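Local coordinates for protein MGS-M5 (Unidentified, PDB 4Q3N) that probably catalyses the NAD-dependent interconversion of L-lactate and pyruvate, as a member of the lactate/malate dehydrogenase family that forms a tetramer, at residues A151-E156 against E210-K215; Y171-H176 against F181-N186. All coordinates share one frame; numbering follows the deposited sequence. Where two conformers were deposited one is given.

Contact 1 of 2, residues A151-E156 against E210-K215; sequences ARLRYE and EHIYLK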
loop_
_atom_site.group_PDB
_atom_site.type_symbol
_atom_site.label_atom_id
_atom_site.label_comp_id
_atom_site.label_asym_id
_atom_site.label_seq_id
_atom_site.Cartn_x
_atom_site.Cartn_y
_atom_site.Cartn_z
ATOM N N ALA A 151 5.277 1.963 -21.072
ATOM C CA ALA A 151 5.405 2.867 -19.928
ATOM C C ALA A 151 6.195 4.113 -20.297
ATOM O O ALA A 151 5.924 5.189 -19.798
ATOM C CB ALA A 151 6.085 2.164 -18.733
ATOM N N ARG A 152 7.222 3.966 -21.133
ATOM C CA ARG A 152 7.979 5.113 -21.589
ATOM C C ARG A 152 7.110 6.052 -22.408
ATOM O O ARG A 152 7.180 7.268 -22.284
ATOM C CB ARG A 152 9.192 4.648 -22.444
ATOM C CG ARG A 152 10.246 3.919 -21.609
ATOM C CD ARG A 152 11.433 3.417 -22.484
ATOM N NE ARG A 152 12.573 3.021 -21.650
ATOM C CZ ARG A 152 13.354 1.994 -21.951
ATOM N NH1 ARG A 152 13.120 1.233 -23.050
ATOM N NH2 ARG A 152 14.344 1.718 -21.156
ATOM N N LEU A 153 6.365 5.474 -23.335
ATOM C CA LEU A 153 5.417 6.246 -24.151
ATOM C C LEU A 153 4.429 7.049 -23.272
ATOM O O LEU A 153 4.204 8.240 -23.492
ATOM C CB LEU A 153 4.598 5.304 -25.039
ATOM C CG LEU A 153 3.462 5.904 -25.874
ATOM C CD1 LEU A 153 4.058 6.803 -26.971
ATOM C CD2 LEU A 153 2.627 4.809 -26.519
ATOM N N ARG A 154 3.828 6.384 -22.289
ATOM C CA ARG A 154 2.888 7.055 -21.388
ATOM C C ARG A 154 3.575 8.180 -20.625
ATOM O O ARG A 154 3.048 9.301 -20.533
ATOM C CB ARG A 154 2.270 6.043 -20.417
ATOM C CG ARG A 154 1.611 4.875 -21.131
ATOM C CD ARG A 154 1.255 3.789 -20.141
ATOM N NE ARG A 154 0.034 4.110 -19.424
ATOM C CZ ARG A 154 -0.535 3.301 -18.536
ATOM N NH1 ARG A 154 0.006 2.119 -18.270
ATOM N NH2 ARG A 154 -1.668 3.665 -17.952
ATOM N N TYR A 155 4.778 7.908 -20.114
ATOM C CA TYR A 155 5.562 8.971 -19.483
ATOM C C TYR A 155 5.777 10.154 -20.417
ATOM O O TYR A 155 5.577 11.316 -20.029
ATOM C CB TYR A 155 6.950 8.446 -18.993
ATOM C CG TYR A 155 7.869 9.589 -18.565
ATOM C CD1 TYR A 155 7.675 10.282 -17.348
ATOM C CD2 TYR A 155 8.907 10.017 -19.393
ATOM C CE1 TYR A 155 8.525 11.362 -16.987
ATOM C CE2 TYR A 155 9.755 11.060 -19.027
ATOM C CZ TYR A 155 9.563 11.727 -17.849
ATOM O OH TYR A 155 10.417 12.755 -17.552
ATOM N N GLU A 156 6.177 9.897 -21.665
ATOM C CA GLU A 156 6.521 11.020 -22.554
ATOM C C GLU A 156 5.282 11.876 -22.859
ATOM O O GLU A 156 5.331 13.094 -22.831
ATOM C CB GLU A 156 7.131 10.530 -23.878
ATOM C CG GLU A 156 8.526 9.822 -23.725
ATOM C CD GLU A 156 9.628 10.756 -23.222
ATOM O OE1 GLU A 156 9.427 11.988 -23.286
ATOM O OE2 GLU A 156 10.696 10.240 -22.771
ATOM N N GLU A 210 5.664 12.218 -33.614
ATOM C CA GLU A 210 6.825 11.590 -34.237
ATOM C C GLU A 210 8.014 11.758 -33.312
ATOM O O GLU A 210 8.785 10.811 -33.116
ATOM C CB GLU A 210 7.094 12.185 -35.634
ATOM C CG GLU A 210 8.238 11.513 -36.452
ATOM C CD GLU A 210 7.990 10.037 -36.797
ATOM O OE1 GLU A 210 6.836 9.546 -36.703
ATOM O OE2 GLU A 210 8.971 9.356 -37.163
ATOM N N HIS A 211 8.126 12.922 -32.673
ATOM C CA HIS A 211 9.214 13.133 -31.723
ATOM C C HIS A 211 9.155 12.137 -30.578
ATOM O O HIS A 211 10.160 11.563 -30.174
ATOM C CB HIS A 211 9.177 14.525 -31.138
ATOM C CG HIS A 211 10.250 14.741 -30.127
ATOM N ND1 HIS A 211 10.009 14.782 -28.775
ATOM C CD2 HIS A 211 11.584 14.879 -30.268
ATOM C CE1 HIS A 211 11.144 14.962 -28.128
ATOM N NE2 HIS A 211 12.119 15.014 -29.014
ATOM N N ILE A 212 7.950 11.952 -30.045
ATOM C CA ILE A 212 7.746 11.016 -28.939
ATOM C C ILE A 212 8.122 9.585 -29.341
ATOM O O ILE A 212 8.771 8.870 -28.565
ATOM C CB ILE A 212 6.245 11.078 -28.422
ATOM C CG1 ILE A 212 6.039 12.417 -27.702
ATOM C CG2 ILE A 212 5.952 9.879 -27.520
ATOM C CD1 ILE A 212 4.502 12.807 -27.360
ATOM N N TYR A 213 7.732 9.174 -30.549
ATOM C CA TYR A 213 8.138 7.853 -31.034
ATOM C C TYR A 213 9.672 7.736 -31.035
ATOM O O TYR A 213 10.233 6.752 -30.540
ATOM C CB TYR A 213 7.546 7.579 -32.436
ATOM C CG TYR A 213 8.300 6.520 -33.254
ATOM C CD1 TYR A 213 8.197 5.142 -32.988
ATOM C CD2 TYR A 213 9.114 6.917 -34.283
ATOM C CE1 TYR A 213 8.945 4.197 -33.793
ATOM C CE2 TYR A 213 9.831 6.025 -35.047
ATOM C CZ TYR A 213 9.752 4.677 -34.808
ATOM O OH TYR A 213 10.528 3.854 -35.620
ATOM N N LEU A 214 10.352 8.753 -31.560
ATOM C CA LEU A 214 11.823 8.741 -31.586
ATOM C C LEU A 214 12.401 8.644 -30.184
ATOM O O LEU A 214 13.329 7.860 -29.936
ATOM C CB LEU A 214 12.345 9.989 -32.290
ATOM C CG LEU A 214 11.947 10.122 -33.773
ATOM C CD1 LEU A 214 12.534 11.357 -34.491
ATOM C CD2 LEU A 214 12.329 8.859 -34.524
ATOM N N LYS A 215 11.824 9.402 -29.246
ATOM C CA LYS A 215 12.285 9.349 -27.845
ATOM C C LYS A 215 12.138 7.953 -27.280
ATOM O O LYS A 215 12.995 7.440 -26.552
ATOM C CB LYS A 215 11.458 10.320 -26.949
ATOM C CG LYS A 215 11.808 11.788 -27.089
ATOM C CD LYS A 215 13.219 12.052 -26.533
ATOM C CE LYS A 215 13.289 11.769 -25.012
ATOM N NZ LYS A 215 12.402 12.617 -24.140
#
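With CG beside the backbone N (chi1 -66°) and a second bend at CG, E156 lays its carboxylate across the gap, while K215, curled through every torsion of its chain, brings NZ back to meet it. The two side chains cross at about a right angle. K215 NZ lies 3.2 Å from E156 OE1 and equally far from E156 OE2, a salt bridge in which the ammonium straddles both oxygens, each hydrogen bond being weak. OE2 also lies in the plane of the Y155 ring, at its edge. Beside the ion pair the contact is apolar: CG2 of I212 touches L153 CD1 at 3.7 Å and E156 CB at 3.9 Å. These are two helices of the alpha/beta C-terminal domain of a lactate/malate dehydrogenase, their local axes 9.8 Å apart and running at 137° to each other. With alanine in place of E156, K215 is likely to lose the carboxylate that NZ bridges on this helix, its curled chain then being freer to turn. I157 and Y160 of helix 147-161 also pack on I212. A151 and R152 also pack on H50 of a second subunit.

Contact 2 of 2, residues Y171-H176 against F181-N186; sequences YILGEH and FVCWSN. With ACT (acetate ion), chain J.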
loop_
_atom_site.group_PDB
_atom_site.type_symbol
_atom_site.label_atom_id
_atom_site.label_comp_id
_atom_site.label_asym_id
_atom_site.label_seq_id
_atom_site.Cartn_x
_atom_site.Cartn_y
_atom_site.Cartn_z
ATOM N N TYR A 171 -0.294 2.135 -26.549
ATOM C CA TYR A 171 0.614 0.982 -26.577
ATOM C C TYR A 171 1.742 1.211 -27.571
ATOM O O TYR A 171 1.539 1.832 -28.640
ATOM C CB TYR A 171 -0.090 -0.320 -26.987
ATOM C CG TYR A 171 -1.273 -0.753 -26.112
ATOM C CD1 TYR A 171 -1.164 -0.855 -24.726
ATOM C CD2 TYR A 171 -2.490 -1.045 -26.687
ATOM C CE1 TYR A 171 -2.265 -1.235 -23.937
ATOM C CE2 TYR A 171 -3.605 -1.433 -25.915
ATOM C CZ TYR A 171 -3.474 -1.529 -24.543
ATOM O OH TYR A 171 -4.574 -1.892 -23.812
ATOM N N ILE A 172 2.905 0.680 -27.223
ATOM C CA ILE A 172 3.931 0.336 -28.195
ATOM C C ILE A 172 3.748 -1.128 -28.538
ATOM O O ILE A 172 3.591 -1.942 -27.614
ATOM C CB ILE A 172 5.341 0.547 -27.632
ATOM C CG1 ILE A 172 5.500 2.004 -27.217
ATOM C CG2 ILE A 172 6.438 0.073 -28.674
ATOM C CD1 ILE A 172 5.672 3.010 -28.458
ATOM N N LEU A 173 3.721 -1.448 -29.835
ATOM C CA LEU A 173 3.544 -2.812 -30.312
ATOM C C LEU A 173 4.744 -3.290 -31.103
ATOM O O LEU A 173 5.559 -2.482 -31.614
ATOM C CB LEU A 173 2.302 -2.950 -31.215
ATOM C CG LEU A 173 1.019 -2.457 -30.485
ATOM C CD1 LEU A 173 -0.157 -2.537 -31.429
ATOM C CD2 LEU A 173 0.776 -3.286 -29.254
ATOM N N GLY A 174 4.774 -4.606 -31.315
ATOM C CA GLY A 174 5.773 -5.174 -32.222
ATOM C C GLY A 174 7.005 -5.672 -31.489
ATOM O O GLY A 174 6.950 -6.054 -30.300
ATOM N N GLU A 175 8.131 -5.692 -32.211
ATOM C CA GLU A 175 9.403 -6.126 -31.649
ATOM C C GLU A 175 9.836 -5.157 -30.558
ATOM O O GLU A 175 9.758 -3.957 -30.753
ATOM C CB GLU A 175 10.449 -6.174 -32.758
ATOM C CG GLU A 175 11.838 -6.467 -32.266
ATOM C CD GLU A 175 12.909 -6.108 -33.311
ATOM O OE1 GLU A 175 12.713 -5.167 -34.120
ATOM O OE2 GLU A 175 13.947 -6.800 -33.331
ATOM N N HIS A 176 10.268 -5.648 -29.403
ATOM C CA HIS A 176 10.931 -4.782 -28.415
ATOM C C HIS A 176 12.346 -4.487 -28.982
ATOM O O HIS A 176 13.283 -5.216 -28.724
ATOM C CB HIS A 176 10.991 -5.477 -27.053
ATOM C CG HIS A 176 11.853 -4.800 -26.023
ATOM N ND1 HIS A 176 11.560 -3.563 -25.490
ATOM C CD2 HIS A 176 12.961 -5.234 -25.365
ATOM C CE1 HIS A 176 12.462 -3.248 -24.576
ATOM N NE2 HIS A 176 13.328 -4.245 -24.484
ATOM N N PHE A 181 6.566 0.103 -32.811
ATOM C CA PHE A 181 5.868 1.255 -33.365
ATOM C C PHE A 181 4.737 1.644 -32.414
ATOM O O PHE A 181 4.309 0.837 -31.570
ATOM C CB PHE A 181 5.312 0.943 -34.769
ATOM C CG PHE A 181 4.242 -0.143 -34.765
ATOM C CD1 PHE A 181 4.613 -1.489 -34.805
ATOM C CD2 PHE A 181 2.886 0.184 -34.693
ATOM C CE1 PHE A 181 3.651 -2.489 -34.767
ATOM C CE2 PHE A 181 1.902 -0.797 -34.660
ATOM C CZ PHE A 181 2.279 -2.150 -34.709
ATOM N N VAL A 182 4.274 2.886 -32.511
ATOM C CA VAL A 182 3.191 3.344 -31.654
ATOM C C VAL A 182 1.882 3.030 -32.320
ATOM O O VAL A 182 1.703 3.292 -33.492
ATOM C CB VAL A 182 3.209 4.873 -31.413
ATOM C CG1 VAL A 182 2.115 5.275 -30.395
ATOM C CG2 VAL A 182 4.566 5.351 -30.982
ATOM N N CYS A 183 0.941 2.510 -31.564
ATOM C CA CYS A 183 -0.393 2.357 -32.112
ATOM C C CYS A 183 -1.177 3.659 -31.831
ATOM O O CYS A 183 -1.881 3.775 -30.818
ATOM C CB CYS A 183 -1.069 1.127 -31.480
ATOM S SG CYS A 183 -2.727 0.875 -32.058
ATOM N N TRP A 184 -1.012 4.664 -32.690
ATOM C CA TRP A 184 -1.728 5.925 -32.465
ATOM C C TRP A 184 -3.235 5.830 -32.737
ATOM O O TRP A 184 -3.968 6.666 -32.259
ATOM C CB TRP A 184 -1.143 7.053 -33.341
ATOM C CG TRP A 184 0.300 7.468 -32.959
ATOM C CD1 TRP A 184 1.433 7.415 -33.753
ATOM C CD2 TRP A 184 0.711 8.042 -31.719
ATOM N NE1 TRP A 184 2.520 7.898 -33.061
ATOM C CE2 TRP A 184 2.118 8.287 -31.810
ATOM C CE3 TRP A 184 0.036 8.363 -30.528
ATOM C CZ2 TRP A 184 2.851 8.855 -30.766
ATOM C CZ3 TRP A 184 0.770 8.902 -29.469
ATOM C CH2 TRP A 184 2.168 9.133 -29.590
ATOM N N SER A 185 -3.690 4.871 -33.559
ATOM C CA SER A 185 -5.108 4.819 -33.937
ATOM C C SER A 185 -5.976 4.411 -32.740
ATOM O O SER A 185 -7.193 4.667 -32.732
ATOM C CB SER A 185 -5.336 3.837 -35.079
ATOM O OG SER A 185 -4.945 2.525 -34.655
ATOM N N ASN A 186 -5.370 3.723 -31.784
ATOM C CA ASN A 186 -6.070 3.264 -30.553
ATOM C C ASN A 186 -5.419 3.842 -29.306
ATOM O O ASN A 186 -4.921 3.097 -28.463
ATOM C CB ASN A 186 -6.050 1.736 -30.426
ATOM C CG ASN A 186 -6.956 1.032 -31.413
ATOM O OD1 ASN A 186 -7.983 0.477 -31.030
ATOM N ND2 ASN A 186 -6.573 1.026 -32.689
HETATM C C ACT J . 15.519 -3.876 -20.955
HETATM O O ACT J . 14.886 -2.919 -20.461
HETATM O OXT ACT J . 15.126 -4.336 -22.089
HETATM C CH3 ACT J . 16.722 -4.377 -20.185
HETATM O O HOH W 1 -2.367 2.436 -28.468
#
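A single water joins Y171 to C183 and N186: it accepts from Y171 N at 2.8 Å and donates to the carbonyl oxygens of C183, at 2.7 Å, and N186. It sits at one end of an antiparallel beta hairpin, strands 168-173 and 181-182, in the C-terminal domain of the dehydrogenase. Three backbone bonds zip the strands: C183 N to Y171 O, L173 N to F181 O at 2.9 Å, and F181 N back to L173 O. I172 and V182 form the non-hydrogen-bonded pair between them, and F181 O also takes a CA-H contact from I172.

The two faces differ. On one, I172 CD1 meets V182 CG2 at 3.6 Å, and L153 of helix 147-161 packs on both residues. On the other, F181 takes the chi1 of 64° that sets CG between its backbone N and carbonyl carbon, which turns the ring toward L173, met obliquely; F181 CZ touches L173 CB at 3.6 Å, and L173 CD1 goes on to C183 CB at 3.8 Å. E294, Q297 and L298 of helix 292-311 also touch the ring. G174 follows, where a CB would collide with the L173 carbonyl oxygen and crowd the F181 ring at CE1.

Beyond it, H176 lies in a G-E-H sequence consistent with the active-site histidine of lactate dehydrogenases, its ND1 bonded to D149 OD2. At the ring's other nitrogen, H176 NE2 donates, in its ring plane, to OXT of an acetate, at 3.0 Å and 157°.

Contacts 1 and 2 are both largely buried and share the C-terminal domain, their centres about 11 Å apart, with the hairpin of 171-176 and 181-186 nested inside the chain loop that the two helices close. L153 serves both: on helix 147-161, it meets I212 with CD1, while its CD2 lies 3.8 Å from Y171 O and its CD1 also reaches W184 CH2. Y213, on the far helix, adds its CB against V182. The chemistry differs with place. Contact 1 is side chain to side chain, with an ion pair at a partly exposed lysine and hydrocarbon alongside; contact 2 is knit by backbone bonds and one water, with buried apolar pairs on either face.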